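PDB 2YOC: pullulanase from Klebsiella oxytoca, which hydrolyses alpha-1,6-glucosidic linkages in pullulan and related alpha-dextrins, as a secreted pullulanase of the glycosyl hydrolase class. Local coordinates for residues B[295-299]-B[344-348]; B[401-405]-B[687-691]; B[736-741]-B[911-917]. The contacts are given in a common frame with arbitrary orientation. Numbering follows the deposited sequence.

Overall arrangement
After its N-terminal domains, the chain builds the CBM48-type domain, where interaction 1 packs two strands face to face and closes a loop of 44 intervening residues, strands but no helix. It then enters the eight-stranded parallel barrel. Interaction 2 spans 281 residues, joining the loop that leads into helix 406-410 to the start of the fifth barrel strand, 690-693. Interaction 3 closes 169 residues, from the excursion after the sixth strand, 718-720, to a helix beyond the eighth, 860-864. The three loops run in series, neither nested nor crossed. Interactions 1 and 3 lie on opposite sides of the chain's centre, their own centres about 53 Å apart.

Interaction 1: residues B[295-299]-B[344-348]; sequences TFRVW and FYRYA. With SO4 (sulfate ion), chain Q.
Two tyrosines of one strand are each met by an apolar side chain of the other, one edge-on and one by a methyl. The setting is the core of the CBM48 beta-sandwich, so strands 295-299 and 344-348 face each other rather than pair: their axes approach to 9.8 Å, run 38° from parallel with a signed crossing of -38°, and V298 and Y347 have the nearest CA atoms, 8.4 Å apart. Both backbones are extended, and alternation sends F296, V298, Y345 and Y347 toward the opposing strand. F296 (chi1 m, chi2 89°) turns its edge to the face of Y345 (chi1 p) in a T-shaped stack, with centroids 5.0 Å apart, planes at 74°, and F296 CE2 3.6 Å from Y345 CD2. V298 (chi1 p) sets CG1 over the ring of Y347 (chi1 m), a CH-pi contact 4.0 Å from the centroid and 4° off the normal. The Y347 hydroxyl passes the edge of the F296 ring, its OH 3.9 Å from F296 CD2. Both tyrosine hydroxyls hydrogen-bond to D366 OD2, which satisfies the polar ends of a buried cluster that M323 of strand 317-326 helps to fill. R297 points away from the sandwich interior and grips a sulfate, probably from the crystallisation liquor: R297 NH1 donates to O3 at 2.8 Å and R297 NH2 to O1 at 3.1 Å.

Interaction 2: residues B[401-405]-B[687-691]; sequences HAQKT and PDIYF
D688 and Q403 carry most of the buried surface, and K404 adds a smaller share at the margin. Segment 401-405 is irregular and ends at T405, the N-cap of helix 406-410; segment 687-691 is a loop that becomes strand at Y690. The closest CA atoms are those of K404 and D688, 5.2 Å apart. Q403 (phi/psi -144/18) points toward the loop and extends with chi1 m and chi2 t, so that Q403 NE2 donates to D688 O at 2.7 Å with an N-H...O angle of 141°. The same NE2 lies 3.8 Å from Y690 N. D688 (phi/psi -107/30, chi1 m) also points across: its CB stands 3.9 Å from Q403 CB, and its OD1 lies 3.7 Å from both CA and CG of K404. The K404 chain (chi1 t, chi2 t, chi3 p, chi4 p) leads its amino group away from 687-691. The amide of Q403 is well served: NE2 also bonds to D660 O, and OE1 bonds to H461 NE2 and N586 ND2. H461 and N586 begin strands 461-464 and 586-591, while D660 and D688 just precede strands 661-664 and 690-693. One glutamine therefore gathers the starts of four successive strands at the N-terminal end of a (beta/alpha)8, or TIM, barrel, the end opposite the C-terminal strand ends that carry the active site in such enzymes.

Interaction 3: residues B[736-741]-B[911-917]; sequences SGDALR and NYEVITR
The backbone amide of G737 finds its acceptor on another segment: G737 N donates to N911 OD1 at 2.8 Å, nearly straight at 169°. G737 is the second residue of a type II' turn from S736 to A739, with phi/psi 72/-153, a conformation readily taken by a residue without a side chain. The turn winds into helix 739-742 through L740 N to G737 O (3.0 Å) and R741 N to D738 O (2.8 Å). N911 (chi1 m) is the N-cap residue of helix 912-919 but spends OD1 on the turn, not on capping; its ND2 makes a weak bond to D908 OD1. L740 CD1 lies 3.4 Å from N911 OD1. V914 (chi1 t) presses CG2 to 3.3 Å from G737 C and 3.4 Å from D738 OD1. D738 OD2 and R917 NH2, 3.5 Å apart, form a salt bridge by charge alone, the oxygen sitting over the guanidinium face. R741 NE pairs with E756 and its NH1 bonds to the A834 and Y832 carbonyls, while R741 CD touches R917 CD at 4.1 Å. The contact joins two helical excursions of the (beta/alpha)8 barrel, one after strand 718-720 and the other after strand 860-864.

Interaction 1: residues B[295-299]-B[344-348]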
ATOM      1  N   THR B 295     -23.490   1.383 -60.292  1.00 54.49           N
ATOM      2  CA  THR B 295     -24.599   1.487 -59.351  1.00 55.37           C
ATOM      3  C   THR B 295     -24.245   2.599 -58.353  1.00 58.82           C
ATOM      4  O   THR B 295     -23.170   2.555 -57.724  1.00 56.70           O
ATOM      5  CB  THR B 295     -24.908   0.135 -58.658  1.00 57.91           C
ATOM      6  OG1 THR B 295     -25.415  -0.793 -59.617  1.00 58.41           O
ATOM      7  CG2 THR B 295     -25.899   0.269 -57.491  1.00 51.10           C
ATOM      8  N   PHE B 296     -25.143   3.611 -58.262  1.00 53.47           N
ATOM      9  CA  PHE B 296     -25.021   4.698 -57.318  1.00 51.87           C
ATOM     10  C   PHE B 296     -25.910   4.314 -56.173  1.00 56.02           C
ATOM     11  O   PHE B 296     -27.092   4.030 -56.400  1.00 57.67           O
ATOM     12  CB  PHE B 296     -25.538   6.008 -57.924  1.00 54.16           C
ATOM     13  CG  PHE B 296     -24.619   6.657 -58.924  1.00 55.11           C
ATOM     14  CD1 PHE B 296     -24.696   6.332 -60.276  1.00 57.88           C
ATOM     15  CD2 PHE B 296     -23.661   7.587 -58.518  1.00 54.85           C
ATOM     16  CE1 PHE B 296     -23.832   6.919 -61.203  1.00 58.39           C
ATOM     17  CE2 PHE B 296     -22.801   8.178 -59.449  1.00 56.70           C
ATOM     18  CZ  PHE B 296     -22.905   7.851 -60.782  1.00 55.98           C
ATOM     19  N   ARG B 297     -25.369   4.291 -54.953  1.00 50.09           N
ATOM     20  CA  ARG B 297     -26.164   4.019 -53.771  1.00 49.58           C
ATOM     21  C   ARG B 297     -25.787   4.886 -52.613  1.00 54.06           C
ATOM     22  O   ARG B 297     -24.616   4.916 -52.164  1.00 53.28           O
ATOM     23  CB  ARG B 297     -26.164   2.545 -53.353  1.00 50.81           C
ATOM     24  CG  ARG B 297     -27.190   2.227 -52.251  1.00 58.78           C
ATOM     25  CD  ARG B 297     -27.236   0.768 -51.892  1.00 65.82           C
ATOM     26  NE  ARG B 297     -27.950   0.014 -52.924  1.00 61.03           N
ATOM     27  CZ  ARG B 297     -27.346  -0.750 -53.826  1.00 71.87           C
ATOM     28  NH1 ARG B 297     -26.026  -0.882 -53.814  1.00 65.17           N
ATOM     29  NH2 ARG B 297     -28.056  -1.391 -54.749  1.00 52.14           N
ATOM     30  N   VAL B 298     -26.823   5.549 -52.080  1.00 50.83           N
ATOM     31  CA  VAL B 298     -26.715   6.390 -50.890  1.00 49.91           C
ATOM     32  C   VAL B 298     -27.760   5.972 -49.830  1.00 55.02           C
ATOM     33  O   VAL B 298     -28.940   5.800 -50.164  1.00 56.53           O
ATOM     34  CB  VAL B 298     -26.720   7.924 -51.229  1.00 52.48           C
ATOM     35  CG1 VAL B 298     -27.991   8.347 -51.941  1.00 53.73           C
ATOM     36  CG2 VAL B 298     -26.470   8.781 -49.995  1.00 50.48           C
ATOM     37  N   TRP B 299     -27.329   5.801 -48.578  1.00 50.41           N
ATOM     38  CA  TRP B 299     -28.259   5.536 -47.483  1.00 51.62           C
ATOM     39  C   TRP B 299     -28.730   6.909 -47.013  1.00 56.84           C
ATOM     40  O   TRP B 299     -27.896   7.762 -46.672  1.00 56.93           O
ATOM     41  CB  TRP B 299     -27.584   4.814 -46.300  1.00 49.93           C
ATOM     42  CG  TRP B 299     -28.541   4.358 -45.235  1.00 51.23           C
ATOM     43  CD1 TRP B 299     -29.592   3.500 -45.389  1.00 54.75           C
ATOM     44  CD2 TRP B 299     -28.517   4.721 -43.849  1.00 50.96           C
ATOM     45  NE1 TRP B 299     -30.230   3.312 -44.183  1.00 54.18           N
ATOM     46  CE2 TRP B 299     -29.594   4.052 -43.220  1.00 54.74           C
ATOM     47  CE3 TRP B 299     -27.708   5.583 -43.075  1.00 52.67           C
ATOM     48  CZ2 TRP B 299     -29.871   4.193 -41.849  1.00 53.34           C
ATOM     49  CZ3 TRP B 299     -27.972   5.715 -41.711  1.00 53.50           C
ATOM     50  CH2 TRP B 299     -29.035   5.017 -41.111  1.00 53.89           C
ATOM     51  N   PHE B 344     -18.422  13.511 -62.992  1.00 65.34           N
ATOM     52  CA  PHE B 344     -18.563  14.178 -61.717  1.00 62.65           C
ATOM     53  C   PHE B 344     -20.009  14.090 -61.292  1.00 65.07           C
ATOM     54  O   PHE B 344     -20.896  13.994 -62.139  1.00 65.49           O
ATOM     55  CB  PHE B 344     -18.056  15.620 -61.793  1.00 64.51           C
ATOM     56  CG  PHE B 344     -16.556  15.710 -61.938  1.00 64.54           C
ATOM     57  CD1 PHE B 344     -15.720  15.468 -60.851  1.00 65.71           C
ATOM     58  CD2 PHE B 344     -15.982  16.066 -63.149  1.00 66.97           C
ATOM     59  CE1 PHE B 344     -14.336  15.557 -60.986  1.00 66.54           C
ATOM     60  CE2 PHE B 344     -14.599  16.189 -63.276  1.00 69.10           C
ATOM     61  CZ  PHE B 344     -13.784  15.913 -62.200  1.00 66.41           C
ATOM     62  N   TYR B 345     -20.252  14.070 -59.987  1.00 60.35           N
ATOM     63  CA  TYR B 345     -21.608  13.945 -59.477  1.00 59.70           C
ATOM     64  C   TYR B 345     -21.730  14.428 -58.061  1.00 66.68           C
ATOM     65  O   TYR B 345     -20.739  14.513 -57.311  1.00 66.60           O
ATOM     66  CB  TYR B 345     -22.107  12.472 -59.578  1.00 57.84           C
ATOM     67  CG  TYR B 345     -21.492  11.532 -58.567  1.00 54.91           C
ATOM     68  CD1 TYR B 345     -20.200  11.051 -58.734  1.00 55.88           C
ATOM     69  CD2 TYR B 345     -22.216  11.096 -57.454  1.00 54.26           C
ATOM     70  CE1 TYR B 345     -19.630  10.180 -57.808  1.00 56.62           C
ATOM     71  CE2 TYR B 345     -21.651  10.243 -56.507  1.00 52.96           C
ATOM     72  CZ  TYR B 345     -20.352   9.795 -56.682  1.00 62.56           C
ATOM     73  OH  TYR B 345     -19.770   8.969 -55.744  1.00 62.19           O
ATOM     74  N   ARG B 346     -22.982  14.671 -57.682  1.00 63.47           N
ATOM     75  CA  ARG B 346     -23.421  15.017 -56.346  1.00 62.75           C
ATOM     76  C   ARG B 346     -24.842  14.483 -56.238  1.00 67.23           C
ATOM     77  O   ARG B 346     -25.496  14.274 -57.263  1.00 66.61           O
ATOM     78  CB  ARG B 346     -23.419  16.538 -56.157  1.00 64.85           C
ATOM     79  CG  ARG B 346     -22.034  17.154 -56.100  1.00 70.77           C
ATOM     80  CD  ARG B 346     -22.066  18.525 -55.508  1.00 89.06           C
ATOM     81  NE  ARG B 346     -22.815  19.459 -56.343  1.00 94.23           N
ATOM     82  CZ  ARG B 346     -22.366  20.649 -56.707  1.00 95.60           C
ATOM     83  NH1 ARG B 346     -21.160  21.055 -56.332  1.00 77.22           N
ATOM     84  NH2 ARG B 346     -23.125  21.453 -57.438  1.00 77.79           N
ATOM     85  N   TYR B 347     -25.315  14.258 -55.020  1.00 65.62           N
ATOM     86  CA  TYR B 347     -26.682  13.815 -54.770  1.00 66.76           C
ATOM     87  C   TYR B 347     -27.473  15.031 -54.417  1.00 70.58           C
ATOM     88  O   TYR B 347     -27.060  15.774 -53.531  1.00 68.18           O
ATOM     89  CB  TYR B 347     -26.758  12.813 -53.595  1.00 67.89           C
ATOM     90  CG  TYR B 347     -26.024  11.524 -53.863  1.00 70.68           C
ATOM     91  CD1 TYR B 347     -26.375  10.711 -54.934  1.00 73.70           C
ATOM     92  CD2 TYR B 347     -24.942  11.139 -53.075  1.00 70.40           C
ATOM     93  CE1 TYR B 347     -25.678   9.542 -55.211  1.00 74.07           C
ATOM     94  CE2 TYR B 347     -24.241   9.963 -53.338  1.00 70.60           C
ATOM     95  CZ  TYR B 347     -24.627   9.158 -54.397  1.00 80.24           C
ATOM     96  OH  TYR B 347     -23.968   7.991 -54.675  1.00 83.87           O
ATOM     97  N   ALA B 348     -28.595  15.258 -55.113  1.00 70.04           N
ATOM     98  CA  ALA B 348     -29.481  16.375 -54.815  1.00 71.33           C
ATOM     99  C   ALA B 348     -30.510  15.866 -53.803  1.00 77.47           C
ATOM    100  O   ALA B 348     -31.358  15.015 -54.132  1.00 78.45           O
ATOM    101  CB  ALA B 348     -30.159  16.858 -56.068  1.00 73.83           C
TER
HETATM  102  S   SO4 Q2081     -25.569  -4.015 -56.119  1.00145.36           S
HETATM  103  O1  SO4 Q2081     -26.851  -3.468 -56.653  1.00151.05           O
HETATM  104  O2  SO4 Q2081     -25.848  -5.245 -55.327  1.00149.19           O
HETATM  105  O3  SO4 Q2081     -24.887  -3.020 -55.262  1.00149.33           O
HETATM  106  O4  SO4 Q2081     -24.661  -4.322 -57.224  1.00151.43           O

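Interaction 2: residues B[401-405]-B[687-691]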
ATOM      1  N   HIS B 401       8.268  -5.615 -44.519  1.00 56.49           N
ATOM      2  CA  HIS B 401       8.468  -6.175 -43.190  1.00 54.82           C
ATOM      3  C   HIS B 401       7.289  -7.009 -42.776  1.00 56.76           C
ATOM      4  O   HIS B 401       6.142  -6.571 -42.931  1.00 57.64           O
ATOM      5  CB  HIS B 401       8.673  -5.065 -42.186  1.00 55.79           C
ATOM      6  CG  HIS B 401       9.961  -4.358 -42.377  1.00 60.33           C
ATOM      7  ND1 HIS B 401      11.104  -4.758 -41.716  1.00 62.49           N
ATOM      8  CD2 HIS B 401      10.258  -3.298 -43.168  1.00 63.10           C
ATOM      9  CE1 HIS B 401      12.051  -3.910 -42.096  1.00 62.30           C
ATOM     10  NE2 HIS B 401      11.594  -3.020 -42.973  1.00 62.95           N
ATOM     11  N   ALA B 402       7.558  -8.200 -42.225  1.00 49.21           N
ATOM     12  CA  ALA B 402       6.509  -9.078 -41.752  1.00 47.47           C
ATOM     13  C   ALA B 402       5.734  -8.462 -40.592  1.00 53.03           C
ATOM     14  O   ALA B 402       6.280  -7.620 -39.849  1.00 53.13           O
ATOM     15  CB  ALA B 402       7.094 -10.395 -41.323  1.00 47.39           C
ATOM     16  N   GLN B 403       4.462  -8.908 -40.437  1.00 47.82           N
ATOM     17  CA  GLN B 403       3.535  -8.493 -39.396  1.00 46.16           C
ATOM     18  C   GLN B 403       2.652  -9.716 -38.973  1.00 50.26           C
ATOM     19  O   GLN B 403       1.581  -9.552 -38.354  1.00 49.05           O
ATOM     20  CB  GLN B 403       2.673  -7.350 -39.940  1.00 47.02           C
ATOM     21  CG  GLN B 403       3.356  -5.983 -39.931  1.00 59.72           C
ATOM     22  CD  GLN B 403       2.506  -4.804 -40.375  1.00 56.61           C
ATOM     23  OE1 GLN B 403       3.029  -3.766 -40.755  1.00 47.88           O
ATOM     24  NE2 GLN B 403       1.190  -4.915 -40.334  1.00 42.34           N
ATOM     25  N   LYS B 404       3.113 -10.949 -39.318  1.00 46.24           N
ATOM     26  CA  LYS B 404       2.377 -12.193 -39.043  1.00 45.37           C
ATOM     27  C   LYS B 404       2.306 -12.550 -37.563  1.00 49.25           C
ATOM     28  O   LYS B 404       1.219 -12.760 -37.043  1.00 50.13           O
ATOM     29  CB  LYS B 404       2.869 -13.369 -39.913  1.00 47.80           C
ATOM     30  CG  LYS B 404       1.832 -14.484 -40.030  1.00 75.63           C
ATOM     31  CD  LYS B 404       2.113 -15.557 -41.075  1.00 90.99           C
ATOM     32  CE  LYS B 404       2.972 -16.668 -40.512  1.00112.14           C
ATOM     33  NZ  LYS B 404       2.409 -17.271 -39.264  1.00126.18           N
ATOM     34  N   THR B 405       3.445 -12.601 -36.878  1.00 43.98           N
ATOM     35  CA  THR B 405       3.478 -12.971 -35.473  1.00 42.17           C
ATOM     36  C   THR B 405       3.684 -11.772 -34.542  1.00 48.39           C
ATOM     37  O   THR B 405       4.041 -10.669 -34.982  1.00 47.54           O
ATOM     38  CB  THR B 405       4.535 -14.050 -35.252  1.00 45.18           C
ATOM     39  OG1 THR B 405       5.821 -13.471 -35.194  1.00 44.09           O
ATOM     40  CG2 THR B 405       4.530 -15.112 -36.302  1.00 45.00           C
ATOM     41  N   PRO B 687      -4.546 -10.349 -43.465  1.00 52.27           N
ATOM     42  CA  PRO B 687      -4.548 -10.990 -42.142  1.00 51.40           C
ATOM     43  C   PRO B 687      -3.514 -10.478 -41.177  1.00 55.05           C
ATOM     44  O   PRO B 687      -3.638 -10.725 -39.972  1.00 55.37           O
ATOM     45  CB  PRO B 687      -4.308 -12.452 -42.472  1.00 53.55           C
ATOM     46  CG  PRO B 687      -4.646 -12.587 -43.948  1.00 58.11           C
ATOM     47  CD  PRO B 687      -4.165 -11.308 -44.511  1.00 53.64           C
ATOM     48  N   ASP B 688      -2.511  -9.752 -41.702  1.00 50.27           N
ATOM     49  CA  ASP B 688      -1.401  -9.222 -40.905  1.00 48.89           C
ATOM     50  C   ASP B 688      -1.495  -7.726 -40.694  1.00 49.63           C
ATOM     51  O   ASP B 688      -0.477  -7.038 -40.540  1.00 45.66           O
ATOM     52  CB  ASP B 688      -0.055  -9.653 -41.525  1.00 50.06           C
ATOM     53  CG  ASP B 688       0.046 -11.152 -41.767  1.00 61.42           C
ATOM     54  OD1 ASP B 688      -0.675 -11.936 -41.056  1.00 63.84           O
ATOM     55  OD2 ASP B 688       0.831 -11.553 -42.647  1.00 64.79           O
ATOM     56  N   ILE B 689      -2.737  -7.219 -40.673  1.00 47.16           N
ATOM     57  CA  ILE B 689      -2.957  -5.784 -40.500  1.00 46.55           C
ATOM     58  C   ILE B 689      -2.841  -5.379 -39.042  1.00 46.70           C
ATOM     59  O   ILE B 689      -3.271  -6.098 -38.170  1.00 45.23           O
ATOM     60  CB  ILE B 689      -4.277  -5.327 -41.169  1.00 50.09           C
ATOM     61  CG1 ILE B 689      -4.268  -3.817 -41.463  1.00 49.57           C
ATOM     62  CG2 ILE B 689      -5.552  -5.808 -40.397  1.00 52.06           C
ATOM     63  CD1 ILE B 689      -3.863  -3.493 -42.772  1.00 47.14           C
ATOM     64  N   TYR B 690      -2.256  -4.243 -38.783  1.00 44.37           N
ATOM     65  CA  TYR B 690      -2.105  -3.785 -37.420  1.00 44.25           C
ATOM     66  C   TYR B 690      -2.988  -2.579 -37.141  1.00 50.52           C
ATOM     67  O   TYR B 690      -3.079  -1.678 -37.966  1.00 47.28           O
ATOM     68  CB  TYR B 690      -0.620  -3.502 -37.108  1.00 44.30           C
ATOM     69  CG  TYR B 690      -0.338  -3.211 -35.655  1.00 44.00           C
ATOM     70  CD1 TYR B 690      -0.604  -4.157 -34.669  1.00 45.37           C
ATOM     71  CD2 TYR B 690       0.168  -1.977 -35.259  1.00 44.71           C
ATOM     72  CE1 TYR B 690      -0.372  -3.881 -33.326  1.00 46.55           C
ATOM     73  CE2 TYR B 690       0.433  -1.699 -33.920  1.00 44.84           C
ATOM     74  CZ  TYR B 690       0.172  -2.657 -32.959  1.00 51.52           C
ATOM     75  OH  TYR B 690       0.414  -2.372 -31.644  1.00 53.62           O
ATOM     76  N   PHE B 691      -3.687  -2.601 -35.991  1.00 51.76           N
ATOM     77  CA  PHE B 691      -4.546  -1.485 -35.538  1.00 52.00           C
ATOM     78  C   PHE B 691      -3.997  -1.003 -34.206  1.00 56.21           C
ATOM     79  O   PHE B 691      -3.670  -1.808 -33.331  1.00 56.42           O
ATOM     80  CB  PHE B 691      -6.024  -1.925 -35.328  1.00 53.21           C
ATOM     81  CG  PHE B 691      -6.961  -2.028 -36.516  1.00 54.35           C
ATOM     82  CD1 PHE B 691      -6.467  -2.237 -37.804  1.00 56.96           C
ATOM     83  CD2 PHE B 691      -8.343  -1.994 -36.336  1.00 55.12           C
ATOM     84  CE1 PHE B 691      -7.336  -2.352 -38.889  1.00 57.20           C
ATOM     85  CE2 PHE B 691      -9.210  -2.122 -37.416  1.00 57.36           C
ATOM     86  CZ  PHE B 691      -8.704  -2.310 -38.685  1.00 55.78           C
TER

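Interaction 3: residues B[736-741]-B[911-917]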
ATOM      1  N   SER B 736       2.346  24.033 -17.900  1.00 79.67           N
ATOM      2  CA  SER B 736       2.542  25.406 -18.364  1.00 80.76           C
ATOM      3  C   SER B 736       3.301  26.196 -17.301  1.00 84.55           C
ATOM      4  O   SER B 736       3.211  25.901 -16.095  1.00 83.50           O
ATOM      5  CB  SER B 736       1.204  26.078 -18.682  1.00 85.23           C
ATOM      6  OG  SER B 736       0.416  26.269 -17.515  1.00 97.15           O
ATOM      7  N   GLY B 737       4.040  27.191 -17.765  1.00 81.09           N
ATOM      8  CA  GLY B 737       4.846  28.025 -16.892  1.00 81.44           C
ATOM      9  C   GLY B 737       6.047  27.256 -16.393  1.00 83.86           C
ATOM     10  O   GLY B 737       6.499  26.320 -17.054  1.00 82.35           O
ATOM     11  N   ASP B 738       6.555  27.641 -15.221  1.00 81.17           N
ATOM     12  CA  ASP B 738       7.734  27.061 -14.590  1.00 82.07           C
ATOM     13  C   ASP B 738       7.699  25.530 -14.393  1.00 85.47           C
ATOM     14  O   ASP B 738       8.769  24.908 -14.352  1.00 85.66           O
ATOM     15  CB  ASP B 738       8.114  27.838 -13.314  1.00 85.78           C
ATOM     16  CG  ASP B 738       8.540  29.297 -13.535  1.00100.60           C
ATOM     17  OD1 ASP B 738       7.973  29.960 -14.447  1.00103.10           O
ATOM     18  OD2 ASP B 738       9.385  29.794 -12.753  1.00103.82           O
ATOM     19  N   ALA B 739       6.477  24.915 -14.363  1.00 79.96           N
ATOM     20  CA  ALA B 739       6.256  23.455 -14.286  1.00 77.27           C
ATOM     21  C   ALA B 739       6.974  22.740 -15.454  1.00 77.21           C
ATOM     22  O   ALA B 739       7.493  21.636 -15.280  1.00 74.67           O
ATOM     23  CB  ALA B 739       4.773  23.150 -14.331  1.00 76.88           C
ATOM     24  N   LEU B 740       7.051  23.411 -16.621  1.00 73.67           N
ATOM     25  CA  LEU B 740       7.760  22.926 -17.800  1.00 74.04           C
ATOM     26  C   LEU B 740       9.274  22.732 -17.548  1.00 78.91           C
ATOM     27  O   LEU B 740       9.930  21.989 -18.282  1.00 77.26           O
ATOM     28  CB  LEU B 740       7.529  23.859 -18.997  1.00 74.70           C
ATOM     29  CG  LEU B 740       6.134  23.841 -19.618  1.00 79.53           C
ATOM     30  CD1 LEU B 740       6.006  24.920 -20.679  1.00 81.16           C
ATOM     31  CD2 LEU B 740       5.829  22.498 -20.249  1.00 80.17           C
ATOM     32  N   ARG B 741       9.817  23.401 -16.508  1.00 77.04           N
ATOM     33  CA  ARG B 741      11.218  23.295 -16.103  1.00 77.40           C
ATOM     34  C   ARG B 741      11.342  22.427 -14.835  1.00 79.92           C
ATOM     35  O   ARG B 741      12.191  21.541 -14.782  1.00 79.13           O
ATOM     36  CB  ARG B 741      11.808  24.691 -15.894  1.00 78.89           C
ATOM     37  CG  ARG B 741      13.231  24.688 -15.385  1.00 88.74           C
ATOM     38  CD  ARG B 741      14.027  25.782 -16.053  1.00 89.87           C
ATOM     39  NE  ARG B 741      15.428  25.774 -15.633  1.00 92.53           N
ATOM     40  CZ  ARG B 741      16.372  24.988 -16.139  1.00 97.59           C
ATOM     41  NH1 ARG B 741      16.072  24.089 -17.067  1.00 78.17           N
ATOM     42  NH2 ARG B 741      17.615  25.068 -15.695  1.00 89.74           N
ATOM     43  N   ASN B 911       4.098  30.714 -21.445  1.00 89.54           N
ATOM     44  CA  ASN B 911       5.383  30.031 -21.240  1.00 88.55           C
ATOM     45  C   ASN B 911       6.611  30.833 -21.703  1.00 91.49           C
ATOM     46  O   ASN B 911       7.745  30.329 -21.625  1.00 89.72           O
ATOM     47  CB  ASN B 911       5.366  28.662 -21.943  1.00 87.23           C
ATOM     48  CG  ASN B 911       4.132  27.834 -21.698  1.00102.82           C
ATOM     49  OD1 ASN B 911       3.813  27.464 -20.568  1.00 91.31           O
ATOM     50  ND2 ASN B 911       3.444  27.479 -22.770  1.00 97.51           N
ATOM     51  N   TYR B 912       6.375  32.073 -22.178  1.00 88.67           N
ATOM     52  CA  TYR B 912       7.368  33.014 -22.701  1.00 89.92           C
ATOM     53  C   TYR B 912       8.510  33.300 -21.699  1.00 94.16           C
ATOM     54  O   TYR B 912       9.692  33.250 -22.082  1.00 92.94           O
ATOM     55  CB  TYR B 912       6.660  34.313 -23.134  1.00 92.79           C
ATOM     56  CG  TYR B 912       6.077  34.317 -24.534  1.00 95.79           C
ATOM     57  CD1 TYR B 912       5.751  33.129 -25.182  1.00 96.77           C
ATOM     58  CD2 TYR B 912       5.856  35.512 -25.214  1.00 98.60           C
ATOM     59  CE1 TYR B 912       5.228  33.130 -26.474  1.00 98.81           C
ATOM     60  CE2 TYR B 912       5.317  35.527 -26.499  1.00100.13           C
ATOM     61  CZ  TYR B 912       5.003  34.333 -27.126  1.00108.98           C
ATOM     62  OH  TYR B 912       4.483  34.348 -28.398  1.00111.26           O
ATOM     63  N   GLU B 913       8.147  33.540 -20.410  1.00 91.21           N
ATOM     64  CA  GLU B 913       9.083  33.799 -19.305  1.00 91.69           C
ATOM     65  C   GLU B 913      10.020  32.602 -19.051  1.00 90.65           C
ATOM     66  O   GLU B 913      11.198  32.785 -18.733  1.00 89.91           O
ATOM     67  CB  GLU B 913       8.312  34.164 -18.024  1.00 93.90           C
ATOM     68  CG  GLU B 913       7.765  35.584 -18.016  1.00113.95           C
ATOM     69  CD  GLU B 913       6.816  35.891 -16.866  1.00156.17           C
ATOM     70  OE1 GLU B 913       5.635  35.479 -16.944  1.00170.22           O
ATOM     71  OE2 GLU B 913       7.245  36.559 -15.897  1.00150.83           O
ATOM     72  N   VAL B 914       9.483  31.383 -19.203  1.00 84.29           N
ATOM     73  CA  VAL B 914      10.208  30.118 -19.044  1.00 82.47           C
ATOM     74  C   VAL B 914      11.131  29.942 -20.249  1.00 84.57           C
ATOM     75  O   VAL B 914      12.303  29.611 -20.075  1.00 83.93           O
ATOM     76  CB  VAL B 914       9.226  28.936 -18.855  1.00 84.29           C
ATOM     77  CG1 VAL B 914       9.963  27.641 -18.530  1.00 83.60           C
ATOM     78  CG2 VAL B 914       8.244  29.255 -17.751  1.00 83.82           C
ATOM     79  N   ILE B 915      10.603  30.199 -21.458  1.00 79.54           N
ATOM     80  CA  ILE B 915      11.353  30.121 -22.706  1.00 78.80           C
ATOM     81  C   ILE B 915      12.571  31.040 -22.606  1.00 82.66           C
ATOM     82  O   ILE B 915      13.687  30.554 -22.769  1.00 83.17           O
ATOM     83  CB  ILE B 915      10.456  30.419 -23.947  1.00 81.29           C
ATOM     84  CG1 ILE B 915       9.440  29.270 -24.193  1.00 79.27           C
ATOM     85  CG2 ILE B 915      11.305  30.683 -25.204  1.00 82.26           C
ATOM     86  CD1 ILE B 915       8.125  29.668 -24.850  1.00 77.10           C
ATOM     87  N   THR B 916      12.376  32.330 -22.264  1.00 78.13           N
ATOM     88  CA  THR B 916      13.512  33.266 -22.158  1.00 79.35           C
ATOM     89  C   THR B 916      14.622  32.808 -21.181  1.00 81.89           C
ATOM     90  O   THR B 916      15.814  32.888 -21.505  1.00 80.76           O
ATOM     91  CB  THR B 916      13.058  34.726 -22.005  1.00 87.05           C
ATOM     92  OG1 THR B 916      12.028  34.801 -21.022  1.00 90.44           O
ATOM     93  CG2 THR B 916      12.575  35.330 -23.321  1.00 82.26           C
ATOM     94  N   ARG B 917      14.205  32.249 -20.032  1.00 77.36           N
ATOM     95  CA  ARG B 917      15.068  31.697 -18.984  1.00 76.90           C
ATOM     96  C   ARG B 917      15.967  30.554 -19.521  1.00 82.53           C
ATOM     97  O   ARG B 917      17.128  30.440 -19.114  1.00 82.42           O
ATOM     98  CB  ARG B 917      14.173  31.182 -17.825  1.00 71.63           C
ATOM     99  CG  ARG B 917      14.885  30.473 -16.669  1.00 72.27           C
ATOM    100  CD  ARG B 917      13.937  29.816 -15.682  1.00 82.88           C
ATOM    101  NE  ARG B 917      13.314  30.786 -14.772  1.00106.38           N
ATOM    102  CZ  ARG B 917      12.067  31.248 -14.861  1.00123.53           C
ATOM    103  NH1 ARG B 917      11.264  30.832 -15.832  1.00105.19           N
ATOM    104  NH2 ARG B 917      11.618  32.137 -13.983  1.00112.01           N
TER